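Local coordinates for putative fimbrial associated sortase-like protein (PDB 6BWE), which probably acts as a class C-like sortase, a cysteine transpeptidase that cross-links pilin subunits, this chain being its sortase domain in a lid-mutant form, at residues 77-82 with 90-95. The protein carries 2 engineered substitutions. Numbering follows the deposited sequence. Where two conformers were deposited one is given.
Sequences VIASIS and LPIYHG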
loop_
_atom_site.group_PDB
_atom_site.type_symbol
_atom_site.label_atom_id
_atom_site.label_comp_id
_atom_site.label_asym_id
_atom_site.label_seq_id
_atom_site.Cartn_x
_atom_site.Cartn_y
_atom_site.Cartn_z
ATOM N N VAL A 77 6.713 8.303 -20.669
ATOM C CA VAL A 77 5.884 7.123 -20.939
ATOM C C VAL A 77 6.571 5.955 -20.231
ATOM O O VAL A 77 7.700 5.572 -20.603
ATOM C CB VAL A 77 5.797 6.833 -22.444
ATOM C CG1 VAL A 77 5.047 5.517 -22.666
ATOM C CG2 VAL A 77 5.081 7.976 -23.168
ATOM N N ILE A 78 5.914 5.386 -19.222
ATOM C CA ILE A 78 6.543 4.319 -18.438
ATOM C C ILE A 78 6.372 2.942 -19.100
ATOM O O ILE A 78 7.164 2.059 -18.868
ATOM C CB ILE A 78 6.117 4.289 -16.957
ATOM C CG1 ILE A 78 4.616 4.100 -16.751
ATOM C CG2 ILE A 78 6.535 5.579 -16.292
ATOM C CD1 ILE A 78 4.229 3.758 -15.321
ATOM N N ALA A 79 5.320 2.784 -19.888
ATOM C CA ALA A 79 5.024 1.568 -20.619
ATOM C C ALA A 79 3.946 1.867 -21.635
ATOM O O ALA A 79 3.333 2.925 -21.613
ATOM C CB ALA A 79 4.557 0.454 -19.676
ATOM N N SER A 80 3.742 0.964 -22.584
ATOM C CA SER A 80 2.594 1.096 -23.460
ATOM C C SER A 80 1.809 -0.208 -23.422
ATOM O O SER A 80 2.330 -1.251 -23.019
ATOM C CB SER A 80 2.998 1.456 -24.899
ATOM O OG SER A 80 3.847 0.467 -25.425
ATOM N N ILE A 81 0.552 -0.110 -23.810
ATOM C CA ILE A 81 -0.352 -1.225 -23.782
ATOM C C ILE A 81 -0.975 -1.371 -25.149
ATOM O O ILE A 81 -1.275 -0.385 -25.787
ATOM C CB ILE A 81 -1.388 -1.074 -22.651
ATOM C CG1 ILE A 81 -2.218 -2.338 -22.485
ATOM C CG2 ILE A 81 -2.328 0.089 -22.882
ATOM C CD1 ILE A 81 -2.873 -2.452 -21.115
ATOM N N SER A 82 -1.121 -2.619 -25.583
ATOM C CA SER A 82 -1.862 -2.979 -26.790
ATOM C C SER A 82 -2.976 -3.958 -26.442
ATOM O O SER A 82 -2.729 -4.943 -25.767
ATOM C CB SER A 82 -0.929 -3.638 -27.797
ATOM O OG SER A 82 -1.645 -4.020 -28.944
ATOM N N LEU A 90 -1.891 2.435 -26.486
ATOM C CA LEU A 90 -1.876 3.625 -25.653
ATOM C C LEU A 90 -0.657 3.695 -24.714
ATOM O O LEU A 90 -0.184 2.657 -24.256
ATOM C CB LEU A 90 -3.141 3.684 -24.796
ATOM C CG LEU A 90 -4.484 3.831 -25.515
ATOM C CD1 LEU A 90 -5.643 3.613 -24.595
ATOM C CD2 LEU A 90 -4.566 5.219 -26.063
ATOM N N PRO A 91 -0.170 4.928 -24.449
ATOM C CA PRO A 91 0.883 5.143 -23.476
ATOM C C PRO A 91 0.341 5.084 -22.034
ATOM O O PRO A 91 -0.818 5.486 -21.763
ATOM C CB PRO A 91 1.418 6.538 -23.844
ATOM C CG PRO A 91 0.239 7.242 -24.407
ATOM C CD PRO A 91 -0.586 6.185 -25.093
ATOM N N ILE A 92 1.211 4.626 -21.120
ATOM C CA ILE A 92 0.935 4.652 -19.698
ATOM C C ILE A 92 1.960 5.613 -19.048
ATOM O O ILE A 92 3.138 5.527 -19.342
ATOM C CB ILE A 92 1.036 3.257 -19.079
ATOM C CG1 ILE A 92 0.068 2.261 -19.776
ATOM C CG2 ILE A 92 0.719 3.360 -17.585
ATOM C CD1 ILE A 92 0.423 0.782 -19.564
ATOM N N TYR A 93 1.485 6.453 -18.129
ATOM C CA TYR A 93 2.286 7.398 -17.381
ATOM C C TYR A 93 2.201 7.117 -15.903
ATOM O O TYR A 93 1.289 6.425 -15.453
ATOM C CB TYR A 93 1.771 8.807 -17.631
ATOM C CG TYR A 93 1.834 9.225 -19.084
ATOM C CD1 TYR A 93 2.965 9.806 -19.595
ATOM C CD2 TYR A 93 0.757 9.003 -19.939
ATOM C CE1 TYR A 93 3.032 10.199 -20.927
ATOM C CE2 TYR A 93 0.812 9.400 -21.284
ATOM C CZ TYR A 93 1.952 9.981 -21.765
ATOM O OH TYR A 93 2.040 10.338 -23.097
ATOM N N HIS A 94 3.158 7.646 -15.136
ATOM C CA HIS A 94 3.017 7.638 -13.687
ATOM C C HIS A 94 1.767 8.412 -13.250
ATOM O O HIS A 94 1.493 9.488 -13.750
ATOM C CB HIS A 94 4.162 8.349 -12.985
ATOM C CG HIS A 94 5.487 7.692 -13.102
ATOM N ND1 HIS A 94 6.476 8.205 -13.901
ATOM C CD2 HIS A 94 6.050 6.676 -12.415
ATOM C CE1 HIS A 94 7.570 7.486 -13.750
ATOM N NE2 HIS A 94 7.332 6.534 -12.879
ATOM N N GLY A 95 1.051 7.881 -12.273
ATOM C CA GLY A 95 -0.005 8.614 -11.608
ATOM C C GLY A 95 -1.283 8.744 -12.388
ATOM O O GLY A 95 -1.429 8.231 -13.531
#
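Strands 77-83 and 88-94 form an antiparallel beta hairpin of the sortase fold, disturbed by a classic beta bulge in which Ile78 and Ala79 both face Ile92. Ile78 N donates to Ile92 O (2.8 Å), nearly along the C=O axis, while Ile92 N returns a bond to Ala79 O. Beyond the bulge, Ile81 and Leu90 exchange a reciprocal pair of backbone bonds. Backbone angles near the helical region (phi/psi -84°/-26°), as usual at the first position of a classic bulge, turn the Ile78 side chain toward the partner strand. From CB, 4.0 Å from Ile92 O, two branches part. CG1, in the crowded position between backbone N and carbonyl carbon (chi1 59°), lies 3.3 Å from Ile92 O and against Ile92 CG2; CD1 runs on to the carbonyl group of Tyr93. CG2 sits over one face of the His94 imidazole, a CH-pi contact 3.5 Å from the ring centroid and closest to CE1 (3.3 Å). Tyr64 meets that imidazole edge-to-face. On the face shared with Leu90, Ile92 CD1 touches Ala79 CB (4.1 Å) and Ile81 CB (4.0 Å). Val77 divides its methyls: CG1 touches Pro91 CB, CG2 the Tyr93 ring obliquely. Ser80 bonds onward to strand 147-152, Pro91 and Tyr93 to strand 105-107. The bulge thus turns an extra aliphatic side chain onto the imidazole while four backbone bonds still join the strands.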